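Local coordinates for carbohydrate binding family 6 (Clostridium thermocellum, PDB 5A8C), which probably removes terminal alpha-L-arabinofuranosyl residues by hydrolysis from arabinose-containing polysaccharides or oligosaccharides, as a family 43 glycoside hydrolase with a five-bladed beta-propeller fold, at residues Y29-Q34 and T72-D77; I51-D56 and R299-D304; Q258-Y263 and V317-D322. All coordinates share one frame; numbering follows the deposited sequence.

Contact 1. Residues Y29-Q34 and T72-D77; sequences YPIFSQ and TCISTD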
loop_
_atom_site.group_PDB
_atom_site.type_symbol
_atom_site.label_atom_id
_atom_site.label_comp_id
_atom_site.label_asym_id
_atom_site.label_seq_id
_atom_site.Cartn_x
_atom_site.Cartn_y
_atom_site.Cartn_z
ATOM N N TYR A 29 -12.535 0.778 -17.711
ATOM C CA TYR A 29 -11.297 0.072 -17.484
ATOM C C TYR A 29 -10.328 0.434 -18.605
ATOM O O TYR A 29 -10.654 0.229 -19.779
ATOM C CB TYR A 29 -11.537 -1.420 -17.510
ATOM C CG TYR A 29 -10.245 -2.204 -17.396
ATOM C CD1 TYR A 29 -9.623 -2.415 -16.183
ATOM C CD2 TYR A 29 -9.631 -2.771 -18.496
ATOM C CE1 TYR A 29 -8.454 -3.127 -16.070
ATOM C CE2 TYR A 29 -8.476 -3.498 -18.385
ATOM C CZ TYR A 29 -7.886 -3.698 -17.170
ATOM O OH TYR A 29 -6.762 -4.436 -17.032
ATOM N N PRO A 30 -9.142 0.927 -18.293
ATOM C CA PRO A 30 -8.636 1.245 -16.956
ATOM C C PRO A 30 -9.340 2.483 -16.362
ATOM O O PRO A 30 -9.896 3.300 -17.087
ATOM C CB PRO A 30 -7.166 1.482 -17.191
ATOM C CG PRO A 30 -7.083 1.907 -18.594
ATOM C CD PRO A 30 -8.141 1.191 -19.326
ATOM N N ILE A 31 -9.313 2.602 -15.036
ATOM C CA ILE A 31 -9.998 3.702 -14.389
ATOM C C ILE A 31 -9.303 5.037 -14.516
ATOM O O ILE A 31 -9.957 6.081 -14.436
ATOM C CB ILE A 31 -10.342 3.408 -12.895
ATOM C CG1 ILE A 31 -9.098 3.285 -12.011
ATOM C CG2 ILE A 31 -11.243 2.192 -12.770
ATOM C CD1 ILE A 31 -9.423 3.177 -10.540
ATOM N N PHE A 32 -7.977 5.037 -14.676
ATOM C CA PHE A 32 -7.177 6.268 -14.635
ATOM C C PHE A 32 -5.922 6.092 -15.436
ATOM O O PHE A 32 -5.063 5.270 -15.079
ATOM C CB PHE A 32 -6.830 6.638 -13.184
ATOM C CG PHE A 32 -6.038 7.895 -13.070
ATOM C CD1 PHE A 32 -6.616 9.140 -13.337
ATOM C CD2 PHE A 32 -4.703 7.862 -12.722
ATOM C CE1 PHE A 32 -5.879 10.294 -13.237
ATOM C CE2 PHE A 32 -3.968 9.024 -12.620
ATOM C CZ PHE A 32 -4.551 10.252 -12.869
ATOM N N SER A 33 -5.784 6.859 -16.497
ATOM C CA SER A 33 -4.616 6.709 -17.379
ATOM C C SER A 33 -3.832 7.983 -17.587
ATOM O O SER A 33 -2.893 7.974 -18.373
ATOM C CB SER A 33 -5.009 6.144 -18.753
ATOM O OG SER A 33 -5.916 7.017 -19.343
ATOM N N GLN A 34 -4.194 9.062 -16.893
ATOM C CA GLN A 34 -3.528 10.343 -17.168
ATOM C C GLN A 34 -2.036 10.305 -16.939
ATOM O O GLN A 34 -1.261 10.875 -17.705
ATOM C CB GLN A 34 -4.126 11.447 -16.339
ATOM C CG GLN A 34 -5.567 11.700 -16.597
ATOM C CD GLN A 34 -5.818 12.137 -18.038
ATOM O OE1 GLN A 34 -5.157 13.083 -18.525
ATOM N NE2 GLN A 34 -6.680 11.416 -18.759
ATOM N N THR A 72 0.258 10.297 -6.132
ATOM C CA THR A 72 -0.950 10.696 -6.852
ATOM C C THR A 72 -2.167 10.374 -6.026
ATOM O O THR A 72 -2.192 9.340 -5.359
ATOM C CB THR A 72 -1.020 9.878 -8.190
ATOM O OG1 THR A 72 0.146 10.105 -8.949
ATOM C CG2 THR A 72 -2.273 10.179 -8.962
ATOM N N CYS A 73 -3.220 11.198 -6.118
ATOM C CA CYS A 73 -4.488 10.861 -5.458
ATOM C C CYS A 73 -5.613 11.033 -6.468
ATOM O O CYS A 73 -5.696 12.067 -7.173
ATOM C CB CYS A 73 -4.732 11.798 -4.288
ATOM S SG CYS A 73 -6.268 11.611 -3.423
ATOM N N ILE A 74 -6.512 10.044 -6.516
ATOM C CA ILE A 74 -7.774 10.103 -7.288
ATOM C C ILE A 74 -8.901 9.743 -6.326
ATOM O O ILE A 74 -8.691 9.083 -5.319
ATOM C CB ILE A 74 -7.718 9.194 -8.532
ATOM C CG1 ILE A 74 -7.702 7.716 -8.181
ATOM C CG2 ILE A 74 -6.575 9.580 -9.437
ATOM C CD1 ILE A 74 -7.777 6.785 -9.369
ATOM N N SER A 75 -10.131 10.129 -6.674
ATOM C CA SER A 75 -11.249 9.755 -5.819
ATOM C C SER A 75 -12.517 9.641 -6.594
ATOM O O SER A 75 -12.681 10.135 -7.715
ATOM C CB SER A 75 -11.468 10.740 -4.655
ATOM O OG SER A 75 -12.076 11.954 -5.111
ATOM N N THR A 76 -13.506 9.027 -5.934
ATOM C CA THR A 76 -14.830 8.854 -6.511
ATOM C C THR A 76 -15.884 8.866 -5.426
ATOM O O THR A 76 -15.634 8.475 -4.307
ATOM C CB THR A 76 -14.905 7.530 -7.272
ATOM O OG1 THR A 76 -16.118 7.482 -8.057
ATOM C CG2 THR A 76 -14.838 6.300 -6.370
ATOM N N ASP A 77 -17.103 9.257 -5.817
ATOM C CA ASP A 77 -18.277 9.028 -4.973
ATOM C C ASP A 77 -19.247 8.042 -5.552
ATOM O O ASP A 77 -20.296 7.834 -4.959
ATOM C CB ASP A 77 -19.026 10.303 -4.557
ATOM C CG ASP A 77 -19.800 10.926 -5.637
ATOM O OD1 ASP A 77 -19.747 10.420 -6.766
ATOM O OD2 ASP A 77 -20.517 11.914 -5.302
#
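Phe32 and Ile74 mark the nearest approach of the two backbones, with CA atoms 8.3 Å apart, where the irregular segment 29-34 passes strand 70-76 without a hydrogen bond between them. Side chains bridge the gap. The gamma-methyl CG2 of Ile74 sits over the centre of the Phe32 ring, 3.8 Å from its centroid and only 6° off the ring normal, a CH-pi contact with the face; the six ring carbons are therefore at nearly equal distances from the methyl. Against the other face lies the backbone N of Gln34, 4.1 Å above the ring plane, so the ring is sandwiched between the strand and its own chain. With CG opposite the backbone N (chi1 -179°), Phe32 extends from the loop to meet the methyl. The strand belongs to the four-stranded antiparallel sheet 36-45, 48-56, 70-76 and 83-90, one blade of the five-bladed propeller, and segment 29-34 lies against this blade just before entering it at strand 36-45. The other branch of Ile74 ends in CD1, which touches Phe32 CB at 3.9 Å and also meets Ile31 CD1 at 4.1 Å, methyl against methyl. Ile31 packs further on Trp82, and Phe32 on Asp84. On one flank of the ring, Thr72 CG2 approaches Phe32 CE2 obliquely at 4.2 Å, while the hydroxyl of Thr72 is hydrogen-bonded to Glu87 on the adjacent strand.

Contact 2. Residues I51-D56 and R299-D304; sequences IYCSHD and RNVCID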
loop_
_atom_site.group_PDB
_atom_site.type_symbol
_atom_site.label_atom_id
_atom_site.label_comp_id
_atom_site.label_asym_id
_atom_site.label_seq_id
_atom_site.Cartn_x
_atom_site.Cartn_y
_atom_site.Cartn_z
ATOM N N ILE A 51 -7.987 7.120 -3.423
ATOM C CA ILE A 51 -6.871 6.181 -3.683
ATOM C C ILE A 51 -5.601 6.999 -3.870
ATOM O O ILE A 51 -5.583 7.965 -4.645
ATOM C CB ILE A 51 -7.138 5.310 -4.931
ATOM C CG1 ILE A 51 -8.451 4.539 -4.814
ATOM C CG2 ILE A 51 -5.980 4.329 -5.083
ATOM C CD1 ILE A 51 -8.801 3.748 -6.071
ATOM N N TYR A 52 -4.566 6.611 -3.110
ATOM C CA TYR A 52 -3.261 7.245 -3.168
ATOM C C TYR A 52 -2.301 6.241 -3.767
ATOM O O TYR A 52 -2.284 5.073 -3.328
ATOM C CB TYR A 52 -2.796 7.612 -1.722
ATOM C CG TYR A 52 -3.713 8.576 -1.052
ATOM C CD1 TYR A 52 -4.922 8.146 -0.491
ATOM C CD2 TYR A 52 -3.450 9.926 -0.992
ATOM C CE1 TYR A 52 -5.781 9.017 0.111
ATOM C CE2 TYR A 52 -4.306 10.824 -0.388
ATOM C CZ TYR A 52 -5.495 10.367 0.148
ATOM O OH TYR A 52 -6.391 11.200 0.762
ATOM N N CYS A 53 -1.435 6.685 -4.664
ATOM C CA CYS A 53 -0.584 5.777 -5.409
ATOM C C CYS A 53 0.835 6.337 -5.502
ATOM O O CYS A 53 1.038 7.546 -5.599
ATOM C CB CYS A 53 -1.057 5.585 -6.849
ATOM S SG CYS A 53 -2.707 4.882 -6.986
ATOM N N SER A 54 1.811 5.432 -5.559
ATOM C CA SER A 54 3.109 5.801 -6.119
ATOM C C SER A 54 2.894 6.426 -7.491
ATOM O O SER A 54 2.212 5.802 -8.316
ATOM C CB SER A 54 3.932 4.526 -6.338
ATOM O OG SER A 54 4.296 3.911 -5.130
ATOM N N HIS A 55 3.434 7.606 -7.747
ATOM C CA HIS A 55 3.406 8.163 -9.109
ATOM C C HIS A 55 4.625 7.652 -9.877
ATOM O O HIS A 55 5.756 8.029 -9.569
ATOM C CB HIS A 55 3.416 9.646 -9.051
ATOM C CG HIS A 55 3.573 10.311 -10.400
ATOM N ND1 HIS A 55 3.115 9.928 -11.640
ATOM C CD2 HIS A 55 4.260 11.455 -10.602
ATOM C CE1 HIS A 55 3.536 10.829 -12.542
ATOM N NE2 HIS A 55 4.216 11.771 -11.927
ATOM N N ASP A 56 4.412 6.701 -10.785
ATOM C CA ASP A 56 5.449 6.238 -11.681
ATOM C C ASP A 56 5.711 7.336 -12.706
ATOM O O ASP A 56 4.870 7.568 -13.578
ATOM C CB ASP A 56 5.030 4.941 -12.425
ATOM C CG ASP A 56 5.273 3.646 -11.685
ATOM O OD1 ASP A 56 6.110 3.581 -10.759
ATOM O OD2 ASP A 56 4.633 2.644 -12.130
ATOM N N ARG A 299 3.084 1.677 -14.458
ATOM C CA ARG A 299 1.937 0.913 -13.985
ATOM C C ARG A 299 0.669 1.776 -14.014
ATOM O O ARG A 299 0.729 2.987 -14.174
ATOM C CB ARG A 299 2.235 0.381 -12.593
ATOM C CG ARG A 299 3.350 -0.669 -12.584
ATOM C CD ARG A 299 3.942 -0.919 -11.233
ATOM N NE ARG A 299 4.887 0.125 -10.855
ATOM C CZ ARG A 299 5.543 0.099 -9.701
ATOM N NH1 ARG A 299 5.534 -0.979 -8.935
ATOM N NH2 ARG A 299 6.204 1.164 -9.297
ATOM N N ASN A 300 -0.475 1.124 -13.796
ATOM C CA ASN A 300 -1.731 1.853 -13.588
ATOM C C ASN A 300 -2.555 1.166 -12.522
ATOM O O ASN A 300 -2.611 -0.076 -12.435
ATOM C CB ASN A 300 -2.526 2.023 -14.884
ATOM C CG ASN A 300 -2.878 0.686 -15.511
ATOM O OD1 ASN A 300 -2.140 0.128 -16.313
ATOM N ND2 ASN A 300 -4.043 0.157 -15.133
ATOM N N VAL A 301 -3.268 1.974 -11.752
ATOM C CA VAL A 301 -4.161 1.467 -10.713
ATOM C C VAL A 301 -5.323 0.698 -11.306
ATOM O O VAL A 301 -5.849 0.991 -12.385
ATOM C CB VAL A 301 -4.610 2.620 -9.816
ATOM C CG1 VAL A 301 -5.439 3.661 -10.575
ATOM C CG2 VAL A 301 -5.347 2.178 -8.579
ATOM N N CYS A 302 -5.829 -0.276 -10.536
ATOM C CA CYS A 302 -6.972 -1.121 -10.809
ATOM C C CYS A 302 -7.817 -1.278 -9.547
ATOM O O CYS A 302 -7.296 -1.151 -8.445
ATOM C CB CYS A 302 -6.542 -2.500 -11.321
ATOM S SG CYS A 302 -5.643 -2.554 -12.868
ATOM N N ILE A 303 -9.059 -1.683 -9.731
ATOM C CA ILE A 303 -9.961 -1.975 -8.626
ATOM C C ILE A 303 -10.861 -3.124 -8.990
ATOM O O ILE A 303 -11.402 -3.160 -10.111
ATOM C CB ILE A 303 -10.728 -0.714 -8.163
ATOM C CG1 ILE A 303 -11.531 -0.985 -6.895
ATOM C CG2 ILE A 303 -11.605 -0.139 -9.285
ATOM C CD1 ILE A 303 -12.100 0.285 -6.263
ATOM N N ASP A 304 -11.114 -4.039 -8.049
ATOM C CA ASP A 304 -12.076 -5.106 -8.204
ATOM C C ASP A 304 -12.757 -5.410 -6.891
ATOM O O ASP A 304 -12.189 -5.142 -5.827
ATOM C CB ASP A 304 -11.477 -6.365 -8.863
ATOM C CG ASP A 304 -11.513 -6.266 -10.418
ATOM O OD1 ASP A 304 -12.643 -6.141 -10.962
ATOM O OD2 ASP A 304 -10.436 -6.303 -11.061
#
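Asp56 and Arg299 are joined by a buried, side-on salt bridge that uses both carboxylate oxygens. Arg299 NH2 gives a nearly straight bond to Asp56 OD1 (2.8 Å, 174° at the hydrogen), and Arg299 NE gives one to Asp56 OD2, also 2.8 Å. Both acceptors use their syn lone pairs and lie close to the guanidinium plane. Carboxylate and guanidinium are only 13° from coplanar, so the paired bonds hold the two flat groups edge to edge. Asp56 OD2 accepts a second bond, on its anti lone pair, from the backbone N of Arg299 at 3.0 Å; one oxygen thus ties down the main chain and side chain of the same arginine. The bend of the arginine at chi3 (-78°) turns its NE back toward this oxygen. The remaining nitrogen, Arg299 NH1, hydrogen-bonds to Asn266 OD1 and to O3 of a bound Tris molecule, probably from the crystallisation liquor. Further along the strands the contact becomes apolar: Cys53 SG rests against Val301 CB at 4.1 Å, and Ile51 CG2 meets Val301 CG2 at 4.2 Å. The backbone N of Val301 is satisfied by Thr37 OG1 of strand 36-45, which lies close to both segments. Strands 48-56 and 300-306 belong to the first and last sheets in chain order, and their side-chain packing is consistent with the seam where a propeller ring closes; the Tris at Arg299 may mark a pocket, consistent with the active-site region of a family 43 hydrolase.

Contact 3. Residues Q258-Y263 and V317-D322; sequences QPPDNY and VVPTVD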
loop_
_atom_site.group_PDB
_atom_site.type_symbol
_atom_site.label_atom_id
_atom_site.label_comp_id
_atom_site.label_asym_id
_atom_site.label_seq_id
_atom_site.Cartn_x
_atom_site.Cartn_y
_atom_site.Cartn_z
ATOM N N GLN A 258 -1.486 -12.924 -10.299
ATOM C CA GLN A 258 -1.033 -11.874 -11.246
ATOM C C GLN A 258 -2.243 -11.357 -12.010
ATOM O O GLN A 258 -2.970 -12.148 -12.603
ATOM C CB GLN A 258 -0.040 -12.442 -12.243
ATOM C CG GLN A 258 1.359 -12.566 -11.681
ATOM C CD GLN A 258 2.093 -11.248 -11.658
ATOM O OE1 GLN A 258 2.087 -10.520 -12.659
ATOM N NE2 GLN A 258 2.778 -10.947 -10.582
ATOM N N PRO A 259 -2.437 -10.048 -12.020
ATOM C CA PRO A 259 -3.505 -9.489 -12.881
ATOM C C PRO A 259 -3.156 -9.647 -14.338
ATOM O O PRO A 259 -1.976 -9.841 -14.686
ATOM C CB PRO A 259 -3.523 -8.022 -12.501
ATOM C CG PRO A 259 -2.476 -7.788 -11.655
ATOM C CD PRO A 259 -1.712 -8.989 -11.314
ATOM N N PRO A 260 -4.123 -9.480 -15.231
ATOM C CA PRO A 260 -3.790 -9.403 -16.659
ATOM C C PRO A 260 -2.878 -8.236 -16.962
ATOM O O PRO A 260 -2.828 -7.230 -16.250
ATOM C CB PRO A 260 -5.161 -9.257 -17.337
ATOM C CG PRO A 260 -6.001 -8.651 -16.283
ATOM C CD PRO A 260 -5.529 -9.218 -14.963
ATOM N N ASP A 261 -2.143 -8.387 -18.061
ATOM C CA ASP A 261 -1.298 -7.311 -18.551
ATOM C C ASP A 261 -0.325 -6.797 -17.510
ATOM O O ASP A 261 -0.132 -5.583 -17.367
ATOM C CB ASP A 261 -2.135 -6.162 -19.134
ATOM C CG ASP A 261 -3.002 -6.537 -20.316
ATOM O OD1 ASP A 261 -2.762 -7.611 -20.933
ATOM O OD2 ASP A 261 -3.891 -5.743 -20.667
ATOM N N ASN A 262 0.339 -7.731 -16.817
ATOM C CA ASN A 262 1.277 -7.367 -15.789
ATOM C C ASN A 262 2.690 -7.822 -16.012
ATOM O O ASN A 262 3.560 -7.560 -15.149
ATOM C CB ASN A 262 0.781 -7.740 -14.395
ATOM C CG ASN A 262 1.439 -6.924 -13.324
ATOM O OD1 ASN A 262 1.447 -5.681 -13.402
ATOM N ND2 ASN A 262 1.958 -7.555 -12.304
ATOM N N TYR A 263 2.982 -8.552 -17.090
ATOM C CA TYR A 263 4.365 -8.826 -17.497
ATOM C C TYR A 263 5.161 -9.564 -16.412
ATOM O O TYR A 263 6.372 -9.420 -16.314
ATOM C CB TYR A 263 5.079 -7.571 -17.949
ATOM C CG TYR A 263 4.445 -6.899 -19.138
ATOM C CD1 TYR A 263 3.417 -5.990 -18.988
ATOM C CD2 TYR A 263 4.887 -7.168 -20.426
ATOM C CE1 TYR A 263 2.845 -5.342 -20.081
ATOM C CE2 TYR A 263 4.305 -6.554 -21.526
ATOM C CZ TYR A 263 3.323 -5.614 -21.324
ATOM O OH TYR A 263 2.768 -4.946 -22.397
ATOM N N VAL A 317 -9.880 -13.032 -5.637
ATOM C CA VAL A 317 -10.424 -11.989 -6.495
ATOM C C VAL A 317 -10.269 -12.376 -7.936
ATOM O O VAL A 317 -9.246 -12.971 -8.344
ATOM C CB VAL A 317 -9.690 -10.657 -6.180
ATOM C CG1 VAL A 317 -10.049 -9.530 -7.169
ATOM C CG2 VAL A 317 -10.004 -10.191 -4.752
ATOM N N VAL A 318 -11.284 -11.988 -8.708
ATOM C CA VAL A 318 -11.315 -12.206 -10.146
ATOM C C VAL A 318 -11.099 -10.871 -10.846
ATOM O O VAL A 318 -11.985 -10.008 -10.858
ATOM C CB VAL A 318 -12.649 -12.794 -10.558
ATOM C CG1 VAL A 318 -12.724 -12.967 -12.051
ATOM C CG2 VAL A 318 -12.863 -14.129 -9.863
ATOM N N PRO A 319 -9.894 -10.648 -11.429
ATOM C CA PRO A 319 -9.691 -9.391 -12.114
ATOM C C PRO A 319 -10.683 -9.230 -13.270
ATOM O O PRO A 319 -10.949 -10.195 -13.985
ATOM C CB PRO A 319 -8.236 -9.500 -12.597
ATOM C CG PRO A 319 -7.550 -10.400 -11.626
ATOM C CD PRO A 319 -8.628 -11.414 -11.297
ATOM N N THR A 320 -11.169 -8.022 -13.468
ATOM C CA THR A 320 -12.058 -7.736 -14.552
ATOM C C THR A 320 -11.448 -6.707 -15.480
ATOM O O THR A 320 -10.619 -5.885 -15.100
ATOM C CB THR A 320 -13.455 -7.207 -14.078
ATOM O OG1 THR A 320 -13.302 -5.941 -13.453
ATOM C CG2 THR A 320 -14.196 -8.187 -13.186
ATOM N N VAL A 321 -11.892 -6.728 -16.722
ATOM C CA VAL A 321 -11.321 -5.860 -17.755
ATOM C C VAL A 321 -12.415 -5.097 -18.517
ATOM O O VAL A 321 -12.138 -4.506 -19.556
ATOM C CB VAL A 321 -10.392 -6.647 -18.718
ATOM C CG1 VAL A 321 -9.239 -7.246 -17.913
ATOM C CG2 VAL A 321 -11.144 -7.698 -19.507
ATOM N N ASP A 322 -13.645 -5.046 -17.975
ATOM C CA ASP A 322 -14.703 -4.285 -18.597
ATOM C C ASP A 322 -15.416 -3.373 -17.589
ATOM O O ASP A 322 -16.570 -2.959 -17.805
ATOM C CB ASP A 322 -15.678 -5.231 -19.343
ATOM C CG ASP A 322 -15.017 -5.953 -20.527
ATOM O OD1 ASP A 322 -14.689 -5.257 -21.536
ATOM O OD2 ASP A 322 -14.833 -7.210 -20.460
#
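Pro260 and Pro319 make the tightest apolar contact between two irregular segments, with Pro260 CD 3.6 Å from Pro319 CB and 4.1 Å from Pro319 CG. Pro319 CG also lies 4.3 Å from Pro259 CA, so its ring reaches across to the Pro259-Pro260 pair. The backbones come nearest here too, the CA atoms of Pro259 and Pro319 being 6.2 Å apart. On the outer side Pro260 CG meets Val321 CG1 at 3.9 Å. Val321 presents this methyl because CG1 stands opposite the carbonyl carbon (chi1 -61°). Pro259 and Pro319 both pack on Tyr282 of strand 277-284. This places the contact at the edge of the five-bladed propeller: segment 258-263 belongs to the connection between strands 250-256 and 270-274, two successive sheets, and segment 317-322 belongs to the C-terminal tail, which runs back over them after strand 300-306.

No polar bond crosses between the two segments; one lies within 258-263, and others tie that segment to the surrounding chain. Asn262 ND2 donates to Gln258 OE1 at 3.0 Å with a 166° angle at the hydrogen, closing the proline-rich loop on itself; the acceptor is close to the asparagine amide plane, but the donor is tilted 32° from the glutamine carbonyl plane. Asn262 OD1 accepts from Arg285 NH1, and Pro260 O is held by Asn284 ND2.

Contacts 1 and 2 are buried and share a sheet: strands 70-76 and 48-56 are neighbours, joined by backbone bonds such as Ile74 O to Ile51 N, and the two contact centres lie about 8 Å apart. Contact 1 is wholly apolar, covering this blade with the N-terminal loop, whereas contact 2 couples an apolar patch to a buried ion pair nearer the centre of the chain. Contact 3 is more peripheral and only partly buried; its prolines and valine join two loops without polar bonds across. It meets contact 2 through a hydrogen bond between Asp304 OD1 and Thr320 OG1, and contact 1 through Tyr29 against the C-terminal tail.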